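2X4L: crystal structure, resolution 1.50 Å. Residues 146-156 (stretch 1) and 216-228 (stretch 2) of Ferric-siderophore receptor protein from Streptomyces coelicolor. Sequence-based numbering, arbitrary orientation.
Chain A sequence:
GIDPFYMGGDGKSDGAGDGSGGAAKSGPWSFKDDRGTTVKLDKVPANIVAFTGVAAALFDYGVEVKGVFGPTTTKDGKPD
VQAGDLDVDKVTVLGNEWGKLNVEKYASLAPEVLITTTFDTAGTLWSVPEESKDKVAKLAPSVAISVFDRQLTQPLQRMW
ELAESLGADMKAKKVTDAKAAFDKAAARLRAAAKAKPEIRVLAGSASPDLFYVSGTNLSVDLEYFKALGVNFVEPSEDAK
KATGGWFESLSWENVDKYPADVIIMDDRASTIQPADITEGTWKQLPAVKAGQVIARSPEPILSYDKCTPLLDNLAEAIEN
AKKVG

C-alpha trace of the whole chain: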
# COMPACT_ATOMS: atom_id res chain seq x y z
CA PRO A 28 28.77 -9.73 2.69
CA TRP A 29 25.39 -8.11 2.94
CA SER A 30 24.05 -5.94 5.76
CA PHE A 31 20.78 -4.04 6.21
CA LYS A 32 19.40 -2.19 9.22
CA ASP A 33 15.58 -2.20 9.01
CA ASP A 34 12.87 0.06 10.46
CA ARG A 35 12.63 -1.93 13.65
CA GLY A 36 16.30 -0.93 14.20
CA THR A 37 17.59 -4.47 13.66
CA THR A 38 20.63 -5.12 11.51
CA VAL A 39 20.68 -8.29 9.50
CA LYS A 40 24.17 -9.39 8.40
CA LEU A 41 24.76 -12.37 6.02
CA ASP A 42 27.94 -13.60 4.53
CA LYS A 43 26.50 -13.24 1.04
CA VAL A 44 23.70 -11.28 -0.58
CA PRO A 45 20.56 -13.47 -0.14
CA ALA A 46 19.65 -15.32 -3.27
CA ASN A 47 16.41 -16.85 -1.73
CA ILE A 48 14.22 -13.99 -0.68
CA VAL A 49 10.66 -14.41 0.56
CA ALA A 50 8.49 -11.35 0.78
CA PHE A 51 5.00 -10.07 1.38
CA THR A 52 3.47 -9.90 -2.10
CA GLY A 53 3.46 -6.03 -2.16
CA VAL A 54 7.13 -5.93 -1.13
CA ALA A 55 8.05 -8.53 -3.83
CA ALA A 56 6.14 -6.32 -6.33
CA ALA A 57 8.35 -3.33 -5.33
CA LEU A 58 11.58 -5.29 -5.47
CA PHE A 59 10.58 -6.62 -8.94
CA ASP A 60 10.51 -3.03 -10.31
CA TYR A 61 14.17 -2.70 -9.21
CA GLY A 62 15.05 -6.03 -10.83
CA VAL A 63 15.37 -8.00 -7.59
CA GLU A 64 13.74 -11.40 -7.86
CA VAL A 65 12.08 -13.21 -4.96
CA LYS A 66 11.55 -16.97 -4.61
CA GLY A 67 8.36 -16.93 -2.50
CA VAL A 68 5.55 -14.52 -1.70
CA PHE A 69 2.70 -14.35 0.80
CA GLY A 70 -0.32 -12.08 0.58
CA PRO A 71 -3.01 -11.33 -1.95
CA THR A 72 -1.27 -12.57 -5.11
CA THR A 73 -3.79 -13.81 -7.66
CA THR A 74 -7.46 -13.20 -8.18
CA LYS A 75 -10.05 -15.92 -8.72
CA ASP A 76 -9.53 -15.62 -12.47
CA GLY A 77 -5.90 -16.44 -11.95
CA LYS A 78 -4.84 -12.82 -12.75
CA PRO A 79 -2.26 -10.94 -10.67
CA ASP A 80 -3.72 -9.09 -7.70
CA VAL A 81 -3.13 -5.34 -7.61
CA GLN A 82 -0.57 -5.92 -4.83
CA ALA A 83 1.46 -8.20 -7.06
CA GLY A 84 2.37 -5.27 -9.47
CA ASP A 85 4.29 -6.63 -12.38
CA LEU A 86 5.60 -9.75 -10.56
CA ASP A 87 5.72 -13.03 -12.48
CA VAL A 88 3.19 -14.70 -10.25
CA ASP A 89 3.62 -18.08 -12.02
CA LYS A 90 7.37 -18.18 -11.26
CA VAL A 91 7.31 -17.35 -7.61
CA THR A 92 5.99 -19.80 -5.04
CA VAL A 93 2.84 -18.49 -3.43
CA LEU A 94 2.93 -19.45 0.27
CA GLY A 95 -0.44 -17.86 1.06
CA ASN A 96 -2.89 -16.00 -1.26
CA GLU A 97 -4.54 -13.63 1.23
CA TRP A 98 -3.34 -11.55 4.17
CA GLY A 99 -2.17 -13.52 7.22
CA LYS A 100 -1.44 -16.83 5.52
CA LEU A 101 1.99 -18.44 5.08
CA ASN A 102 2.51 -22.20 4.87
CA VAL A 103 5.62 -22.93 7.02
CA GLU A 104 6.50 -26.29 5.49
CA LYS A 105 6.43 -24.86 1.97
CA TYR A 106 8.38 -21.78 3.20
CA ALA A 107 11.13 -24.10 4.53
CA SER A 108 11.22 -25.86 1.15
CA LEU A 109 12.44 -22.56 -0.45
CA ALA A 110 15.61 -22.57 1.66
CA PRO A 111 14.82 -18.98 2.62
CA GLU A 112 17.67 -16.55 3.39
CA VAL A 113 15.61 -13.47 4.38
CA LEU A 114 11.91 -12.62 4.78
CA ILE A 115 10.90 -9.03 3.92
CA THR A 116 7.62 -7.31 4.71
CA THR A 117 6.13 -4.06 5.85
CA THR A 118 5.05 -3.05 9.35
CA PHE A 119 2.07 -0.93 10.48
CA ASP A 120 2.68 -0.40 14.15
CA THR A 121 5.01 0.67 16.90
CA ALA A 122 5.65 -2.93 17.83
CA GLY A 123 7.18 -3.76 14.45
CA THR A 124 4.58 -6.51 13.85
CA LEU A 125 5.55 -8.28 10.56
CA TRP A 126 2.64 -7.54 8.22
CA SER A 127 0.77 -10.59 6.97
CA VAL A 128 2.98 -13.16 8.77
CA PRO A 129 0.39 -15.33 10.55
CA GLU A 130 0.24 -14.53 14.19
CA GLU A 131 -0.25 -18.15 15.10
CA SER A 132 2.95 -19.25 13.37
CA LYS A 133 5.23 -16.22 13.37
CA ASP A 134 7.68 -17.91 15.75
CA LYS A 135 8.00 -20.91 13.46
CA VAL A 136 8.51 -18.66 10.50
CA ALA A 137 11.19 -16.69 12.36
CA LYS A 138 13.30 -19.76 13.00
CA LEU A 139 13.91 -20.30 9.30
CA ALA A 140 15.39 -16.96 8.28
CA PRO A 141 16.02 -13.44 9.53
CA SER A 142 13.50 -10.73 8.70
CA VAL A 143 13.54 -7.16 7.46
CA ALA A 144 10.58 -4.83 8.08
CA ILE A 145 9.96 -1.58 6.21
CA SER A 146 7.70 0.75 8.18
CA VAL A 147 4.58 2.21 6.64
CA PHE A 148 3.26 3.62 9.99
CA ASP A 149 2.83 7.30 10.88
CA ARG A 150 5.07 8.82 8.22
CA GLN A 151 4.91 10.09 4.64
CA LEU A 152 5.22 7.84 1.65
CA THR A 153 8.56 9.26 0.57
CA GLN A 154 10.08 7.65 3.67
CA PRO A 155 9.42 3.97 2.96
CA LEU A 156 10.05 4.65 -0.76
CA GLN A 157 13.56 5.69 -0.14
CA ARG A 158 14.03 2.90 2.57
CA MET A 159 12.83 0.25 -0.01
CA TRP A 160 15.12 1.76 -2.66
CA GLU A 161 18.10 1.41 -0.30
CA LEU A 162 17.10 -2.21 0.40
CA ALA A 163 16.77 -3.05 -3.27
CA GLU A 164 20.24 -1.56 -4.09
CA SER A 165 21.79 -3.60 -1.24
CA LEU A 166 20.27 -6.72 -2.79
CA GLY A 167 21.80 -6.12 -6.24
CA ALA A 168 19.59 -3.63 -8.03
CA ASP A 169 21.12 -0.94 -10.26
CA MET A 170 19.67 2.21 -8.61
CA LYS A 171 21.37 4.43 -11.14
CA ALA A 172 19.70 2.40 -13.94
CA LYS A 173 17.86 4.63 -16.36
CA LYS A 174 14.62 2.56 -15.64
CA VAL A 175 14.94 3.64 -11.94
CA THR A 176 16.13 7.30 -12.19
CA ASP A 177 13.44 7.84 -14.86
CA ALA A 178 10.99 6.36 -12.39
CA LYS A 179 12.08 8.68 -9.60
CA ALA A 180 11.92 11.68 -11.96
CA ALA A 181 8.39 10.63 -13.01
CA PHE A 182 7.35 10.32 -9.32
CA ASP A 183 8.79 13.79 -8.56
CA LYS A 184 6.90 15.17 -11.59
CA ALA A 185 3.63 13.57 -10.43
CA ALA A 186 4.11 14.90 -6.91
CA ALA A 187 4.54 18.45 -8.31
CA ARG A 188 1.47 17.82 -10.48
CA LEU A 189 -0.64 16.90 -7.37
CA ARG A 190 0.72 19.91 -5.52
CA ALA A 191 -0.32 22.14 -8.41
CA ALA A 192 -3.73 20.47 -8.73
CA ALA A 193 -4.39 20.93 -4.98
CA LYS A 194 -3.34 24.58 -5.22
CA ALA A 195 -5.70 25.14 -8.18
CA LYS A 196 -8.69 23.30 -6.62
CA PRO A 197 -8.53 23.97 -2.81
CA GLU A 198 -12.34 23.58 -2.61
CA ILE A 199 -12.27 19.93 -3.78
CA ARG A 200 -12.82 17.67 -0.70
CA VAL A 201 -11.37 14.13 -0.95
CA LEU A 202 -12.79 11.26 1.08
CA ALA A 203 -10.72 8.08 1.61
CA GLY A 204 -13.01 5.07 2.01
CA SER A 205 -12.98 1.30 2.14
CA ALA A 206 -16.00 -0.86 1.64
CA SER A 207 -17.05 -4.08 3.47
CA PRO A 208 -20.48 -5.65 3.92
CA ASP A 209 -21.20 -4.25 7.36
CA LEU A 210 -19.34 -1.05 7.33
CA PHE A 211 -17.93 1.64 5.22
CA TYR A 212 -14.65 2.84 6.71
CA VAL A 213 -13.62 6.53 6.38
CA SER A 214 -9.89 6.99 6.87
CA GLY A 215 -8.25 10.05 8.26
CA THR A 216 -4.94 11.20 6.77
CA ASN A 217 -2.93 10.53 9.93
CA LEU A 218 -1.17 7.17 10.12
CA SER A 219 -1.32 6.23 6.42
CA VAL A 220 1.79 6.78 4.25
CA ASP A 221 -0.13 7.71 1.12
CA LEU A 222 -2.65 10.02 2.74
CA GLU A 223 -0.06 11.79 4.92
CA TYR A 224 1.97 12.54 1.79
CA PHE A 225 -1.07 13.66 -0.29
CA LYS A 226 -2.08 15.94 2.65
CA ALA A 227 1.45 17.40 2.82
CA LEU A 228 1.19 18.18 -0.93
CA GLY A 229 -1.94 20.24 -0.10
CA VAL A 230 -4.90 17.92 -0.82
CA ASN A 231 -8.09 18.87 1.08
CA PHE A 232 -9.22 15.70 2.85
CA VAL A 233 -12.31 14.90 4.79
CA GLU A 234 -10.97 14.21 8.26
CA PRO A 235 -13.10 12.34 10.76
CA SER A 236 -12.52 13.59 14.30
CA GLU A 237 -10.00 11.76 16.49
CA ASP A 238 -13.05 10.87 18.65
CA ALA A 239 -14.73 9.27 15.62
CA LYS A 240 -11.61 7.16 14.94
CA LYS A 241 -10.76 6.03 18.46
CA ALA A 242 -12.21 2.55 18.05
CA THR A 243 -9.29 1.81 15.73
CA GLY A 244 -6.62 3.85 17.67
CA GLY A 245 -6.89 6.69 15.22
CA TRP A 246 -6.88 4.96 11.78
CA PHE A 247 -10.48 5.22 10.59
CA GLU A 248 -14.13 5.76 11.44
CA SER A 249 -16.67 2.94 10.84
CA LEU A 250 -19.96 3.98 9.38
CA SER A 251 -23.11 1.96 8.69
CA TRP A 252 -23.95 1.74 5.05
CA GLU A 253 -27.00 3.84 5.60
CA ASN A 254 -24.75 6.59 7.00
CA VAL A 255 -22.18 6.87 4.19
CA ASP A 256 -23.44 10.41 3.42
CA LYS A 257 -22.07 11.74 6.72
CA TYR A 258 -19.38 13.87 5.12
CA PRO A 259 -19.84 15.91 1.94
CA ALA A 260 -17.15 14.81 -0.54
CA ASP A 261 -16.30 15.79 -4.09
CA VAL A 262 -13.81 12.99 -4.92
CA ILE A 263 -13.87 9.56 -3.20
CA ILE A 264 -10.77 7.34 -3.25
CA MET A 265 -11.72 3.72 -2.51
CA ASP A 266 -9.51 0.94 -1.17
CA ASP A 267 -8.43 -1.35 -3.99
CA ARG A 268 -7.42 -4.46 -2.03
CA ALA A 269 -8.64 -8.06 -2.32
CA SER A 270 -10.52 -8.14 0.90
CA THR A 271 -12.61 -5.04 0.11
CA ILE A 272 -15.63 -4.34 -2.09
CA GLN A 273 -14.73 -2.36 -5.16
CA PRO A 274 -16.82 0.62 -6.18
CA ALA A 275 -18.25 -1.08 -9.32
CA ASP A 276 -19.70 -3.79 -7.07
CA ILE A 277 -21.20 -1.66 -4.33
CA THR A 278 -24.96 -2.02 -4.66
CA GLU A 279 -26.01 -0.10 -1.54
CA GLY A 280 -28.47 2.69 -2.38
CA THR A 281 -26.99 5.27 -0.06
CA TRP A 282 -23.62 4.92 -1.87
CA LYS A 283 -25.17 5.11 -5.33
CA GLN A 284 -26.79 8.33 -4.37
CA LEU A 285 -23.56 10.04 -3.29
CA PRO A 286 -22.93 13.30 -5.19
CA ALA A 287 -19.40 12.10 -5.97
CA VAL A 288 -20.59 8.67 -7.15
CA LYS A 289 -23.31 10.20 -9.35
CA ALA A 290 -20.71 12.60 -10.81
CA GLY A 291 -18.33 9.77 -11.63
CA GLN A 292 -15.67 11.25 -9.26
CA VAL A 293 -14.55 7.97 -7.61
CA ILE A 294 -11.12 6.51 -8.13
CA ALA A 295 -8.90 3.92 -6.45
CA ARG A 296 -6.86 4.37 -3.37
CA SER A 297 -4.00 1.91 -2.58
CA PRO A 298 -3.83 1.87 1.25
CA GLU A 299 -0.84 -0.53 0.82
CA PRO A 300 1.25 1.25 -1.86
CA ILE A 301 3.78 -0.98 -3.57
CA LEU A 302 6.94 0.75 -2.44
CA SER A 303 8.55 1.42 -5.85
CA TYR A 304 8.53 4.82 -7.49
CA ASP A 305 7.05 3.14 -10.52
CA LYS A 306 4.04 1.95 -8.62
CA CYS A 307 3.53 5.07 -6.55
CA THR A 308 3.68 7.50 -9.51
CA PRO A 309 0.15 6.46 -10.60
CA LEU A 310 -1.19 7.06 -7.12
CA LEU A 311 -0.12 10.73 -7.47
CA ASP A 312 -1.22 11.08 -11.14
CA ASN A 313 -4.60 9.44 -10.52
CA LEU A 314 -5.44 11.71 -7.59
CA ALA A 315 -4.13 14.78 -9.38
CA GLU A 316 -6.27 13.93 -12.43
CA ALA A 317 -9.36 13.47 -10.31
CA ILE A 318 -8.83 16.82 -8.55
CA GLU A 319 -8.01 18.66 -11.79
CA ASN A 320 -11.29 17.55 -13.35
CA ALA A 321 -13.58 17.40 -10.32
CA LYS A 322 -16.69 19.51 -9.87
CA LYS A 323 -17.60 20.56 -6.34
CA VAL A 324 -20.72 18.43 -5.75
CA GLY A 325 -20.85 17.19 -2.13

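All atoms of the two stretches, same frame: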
# COMPACT_ATOMS: atom_id res chain seq x y z
N SER A 146 8.86 0.13 7.52
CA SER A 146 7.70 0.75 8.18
C SER A 146 6.89 1.66 7.27
O SER A 146 7.39 2.48 6.53
CB SER A 146 8.11 1.58 9.42
OG SER A 146 6.87 2.10 10.01
N VAL A 147 5.59 1.38 7.31
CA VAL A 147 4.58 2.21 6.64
C VAL A 147 3.55 2.73 7.69
O VAL A 147 2.31 2.80 7.38
CB VAL A 147 3.88 1.46 5.49
CG1 VAL A 147 4.86 1.17 4.38
CG2 VAL A 147 3.25 0.13 5.98
N PHE A 148 4.07 3.07 8.85
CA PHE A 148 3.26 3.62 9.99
C PHE A 148 3.63 5.09 10.24
O PHE A 148 4.78 5.36 10.54
CB PHE A 148 3.53 2.80 11.29
CG PHE A 148 2.73 3.28 12.48
CD1 PHE A 148 1.32 3.47 12.47
CD2 PHE A 148 3.40 3.53 13.66
CE1 PHE A 148 0.66 3.92 13.61
CE2 PHE A 148 2.75 3.99 14.77
CZ PHE A 148 1.40 4.20 14.77
N ASP A 149 2.64 5.99 10.18
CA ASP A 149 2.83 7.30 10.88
C ASP A 149 4.02 8.03 10.28
O ASP A 149 4.92 8.57 10.99
CB ASP A 149 2.97 7.09 12.40
CG ASP A 149 2.63 8.35 13.20
OD1 ASP A 149 2.09 9.33 12.69
OD2 ASP A 149 3.00 8.35 14.43
N ARG A 150 4.04 8.09 8.96
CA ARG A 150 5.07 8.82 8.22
C ARG A 150 4.59 9.05 6.79
O ARG A 150 3.59 8.45 6.38
CB ARG A 150 6.39 8.06 8.19
CG ARG A 150 6.27 6.71 7.46
CD ARG A 150 7.44 5.70 7.79
NE ARG A 150 7.50 5.45 9.20
CZ ARG A 150 8.64 5.03 9.80
NH1 ARG A 150 9.75 4.85 9.09
NH2 ARG A 150 8.65 4.82 11.12
N GLN A 151 5.28 9.89 5.99
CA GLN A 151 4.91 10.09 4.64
C GLN A 151 5.55 9.10 3.74
O GLN A 151 6.63 8.60 4.00
CB GLN A 151 5.33 11.49 4.19
CG GLN A 151 4.51 12.58 4.92
CD GLN A 151 4.94 13.96 4.55
OE1 GLN A 151 5.35 14.23 3.43
NE2 GLN A 151 4.74 14.90 5.50
N LEU A 152 4.85 8.83 2.65
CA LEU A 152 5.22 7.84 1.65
C LEU A 152 6.68 7.91 1.16
O LEU A 152 7.24 6.95 0.84
CB LEU A 152 4.28 7.97 0.48
CG LEU A 152 4.34 7.02 -0.70
CD1 LEU A 152 4.12 5.55 -0.27
CD2 LEU A 152 3.50 7.42 -1.89
N THR A 153 7.22 9.10 1.09
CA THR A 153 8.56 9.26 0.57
C THR A 153 9.58 8.52 1.45
O THR A 153 10.57 8.11 0.96
CB THR A 153 8.91 10.77 0.47
OG1 THR A 153 8.47 11.37 1.64
CG2 THR A 153 8.21 11.41 -0.73
N GLN A 154 9.25 8.37 2.73
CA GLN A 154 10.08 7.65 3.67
C GLN A 154 10.30 6.20 3.23
O GLN A 154 11.39 5.85 2.77
CB GLN A 154 9.46 7.68 5.07
CG GLN A 154 10.32 7.03 6.15
CD GLN A 154 10.50 7.92 7.36
OE1 GLN A 154 9.68 8.80 7.63
NE2 GLN A 154 11.57 7.70 8.11
N PRO A 155 9.28 5.37 3.37
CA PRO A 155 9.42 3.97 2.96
C PRO A 155 9.83 3.80 1.51
O PRO A 155 10.40 2.80 1.20
CB PRO A 155 8.04 3.38 3.26
CG PRO A 155 7.09 4.57 3.26
CD PRO A 155 7.94 5.63 3.92
N LEU A 156 9.51 4.77 0.63
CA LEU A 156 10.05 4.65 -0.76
C LEU A 156 11.56 4.70 -0.79
O LEU A 156 12.22 3.91 -1.47
CB LEU A 156 9.47 5.74 -1.67
CG LEU A 156 8.03 5.45 -2.10
CD1 LEU A 156 7.46 6.67 -2.88
CD2 LEU A 156 8.03 4.30 -3.06
N THR A 216 -6.25 11.14 7.42
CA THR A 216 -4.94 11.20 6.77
C THR A 216 -3.81 10.71 7.67
O THR A 216 -2.82 10.16 7.19
CB THR A 216 -4.62 12.63 6.29
OG1 THR A 216 -4.72 13.54 7.39
CG2 THR A 216 -5.59 13.05 5.19
N ASN A 217 -3.96 10.91 8.97
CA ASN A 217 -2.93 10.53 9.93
C ASN A 217 -2.74 9.02 10.05
O ASN A 217 -3.71 8.28 10.22
CB ASN A 217 -3.23 11.13 11.31
CG ASN A 217 -2.08 10.98 12.28
OD1 ASN A 217 -0.94 11.32 11.96
ND2 ASN A 217 -2.37 10.46 13.46
N LEU A 218 -1.49 8.58 9.94
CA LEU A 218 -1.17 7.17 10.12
C LEU A 218 -0.90 6.43 8.80
O LEU A 218 -0.18 5.43 8.79
CB LEU A 218 -2.28 6.46 10.89
CG LEU A 218 -2.43 6.83 12.37
CD1 LEU A 218 -3.12 5.72 13.14
CD2 LEU A 218 -1.07 7.15 12.98
N SER A 219 -1.50 6.89 7.71
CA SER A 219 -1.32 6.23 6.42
C SER A 219 -0.21 6.92 5.64
O SER A 219 -0.12 8.14 5.65
CB SER A 219 -2.62 6.25 5.62
OG SER A 219 -3.61 5.43 6.22
N VAL A 220 0.65 6.14 4.98
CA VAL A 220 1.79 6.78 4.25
C VAL A 220 1.35 7.56 3.05
O VAL A 220 1.91 8.62 2.70
CB VAL A 220 2.94 5.77 3.94
CG1 VAL A 220 3.49 5.33 5.31
CG2 VAL A 220 2.46 4.65 3.09
N ASP A 221 0.37 7.02 2.32
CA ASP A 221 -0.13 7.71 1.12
C ASP A 221 -0.85 8.98 1.50
O ASP A 221 -0.54 10.07 0.96
CB ASP A 221 -0.94 6.79 0.20
CG ASP A 221 -2.19 6.23 0.88
OD1 ASP A 221 -2.16 5.99 2.11
OD2 ASP A 221 -3.17 6.04 0.11
N LEU A 222 -1.83 8.86 2.38
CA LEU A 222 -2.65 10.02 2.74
C LEU A 222 -1.84 11.10 3.39
O LEU A 222 -2.10 12.26 3.16
CB LEU A 222 -3.87 9.62 3.58
CG LEU A 222 -4.72 8.53 2.99
CD1 LEU A 222 -5.93 8.28 3.96
CD2 LEU A 222 -5.21 8.91 1.58
N GLU A 223 -0.86 10.75 4.26
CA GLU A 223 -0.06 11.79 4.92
C GLU A 223 0.71 12.54 3.86
O GLU A 223 0.85 13.81 3.95
CB GLU A 223 0.93 11.17 5.95
CG GLU A 223 0.24 10.82 7.25
CD GLU A 223 1.24 10.67 8.35
OE1 GLU A 223 2.42 11.20 8.21
OE2 GLU A 223 0.88 10.04 9.41
N TYR A 224 1.19 11.85 2.82
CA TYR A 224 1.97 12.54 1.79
C TYR A 224 1.02 13.43 0.93
O TYR A 224 1.34 14.61 0.69
CB TYR A 224 2.70 11.51 0.90
CG TYR A 224 3.59 12.13 -0.13
CD1 TYR A 224 4.50 13.08 0.20
CD2 TYR A 224 3.59 11.64 -1.48
CE1 TYR A 224 5.40 13.58 -0.73
CE2 TYR A 224 4.43 12.23 -2.41
CZ TYR A 224 5.38 13.11 -2.03
OH TYR A 224 6.35 13.72 -2.94
N PHE A 225 -0.10 12.88 0.52
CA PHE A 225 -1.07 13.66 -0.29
C PHE A 225 -1.50 14.93 0.49
O PHE A 225 -1.59 16.05 -0.08
CB PHE A 225 -2.35 12.83 -0.63
CG PHE A 225 -2.09 11.58 -1.39
CD1 PHE A 225 -0.98 11.42 -2.19
CD2 PHE A 225 -3.03 10.56 -1.26
CE1 PHE A 225 -0.75 10.19 -2.89
CE2 PHE A 225 -2.87 9.35 -1.91
CZ PHE A 225 -1.77 9.17 -2.74
N LYS A 226 -1.76 14.78 1.78
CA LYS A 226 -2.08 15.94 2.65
C LYS A 226 -0.96 16.98 2.68
O LYS A 226 -1.21 18.18 2.57
CB LYS A 226 -2.43 15.49 4.07
CG LYS A 226 -2.83 16.68 4.98
CD LYS A 226 -3.38 16.31 6.35
CE LYS A 226 -4.33 17.45 7.04
NZ LYS A 226 -5.83 17.58 6.68
N ALA A 227 0.27 16.50 2.80
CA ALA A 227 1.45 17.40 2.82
C ALA A 227 1.55 18.17 1.52
O ALA A 227 2.04 19.33 1.53
CB ALA A 227 2.70 16.54 3.09
N LEU A 228 1.11 17.53 0.40
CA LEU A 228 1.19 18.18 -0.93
C LEU A 228 0.01 19.12 -1.10
O LEU A 228 -0.05 19.88 -2.10
CB LEU A 228 1.16 17.12 -2.05
CG LEU A 228 2.42 16.21 -2.05
CD1 LEU A 228 2.24 15.10 -3.09
CD2 LEU A 228 3.61 17.04 -2.48
O HOH W 1 0.38 3.28 5.54
O HOH W 2 3.66 11.42 10.67
O HOH W 3 2.70 13.88 7.94

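A loop can dock onto the start of a helix by pairing backbone with backbone and letting apolar side chains fill the space between, and these two stretches illustrate the principle. Residues 216-219 form a type II turn that leads into the helix 220-227, and the loop of stretch 1 passes alongside this junction. Asp149 N donates a nearly linear hydrogen bond to Leu218 O (3.2 Å), while Leu152 N makes a weak, bent one to Val220 O (2.9 Å). Between them, Val220 CA approaches Arg150 O at 3.3 Å in a CA-H...O contact. Water 1 adds a bridge, donating to Val147 O and accepting from Val220 N, an amide in the helix's first turn.

Val220 is the apolar hub: its CG1 lies 3.9 Å from Val147 CB and 4.2 Å from Pro155 CG, and its CG2 lies 3.9 Å from Leu152 CD1. Farther along the helix, Thr153 CG2 sits over one face of the Tyr224 ring, 3.6 Å from CE1, whereas Gln151 OE1 lies at the ring edge, 3.5 Å from CD1. Glu223 braces its own turn, with OE2 accepting from Leu218 N at 2.8 Å. That carboxylate also stands near Asp149, OE2 to OD1 being 3.6 Å, a like-charge approach; water 3 donates to Glu223 OE1.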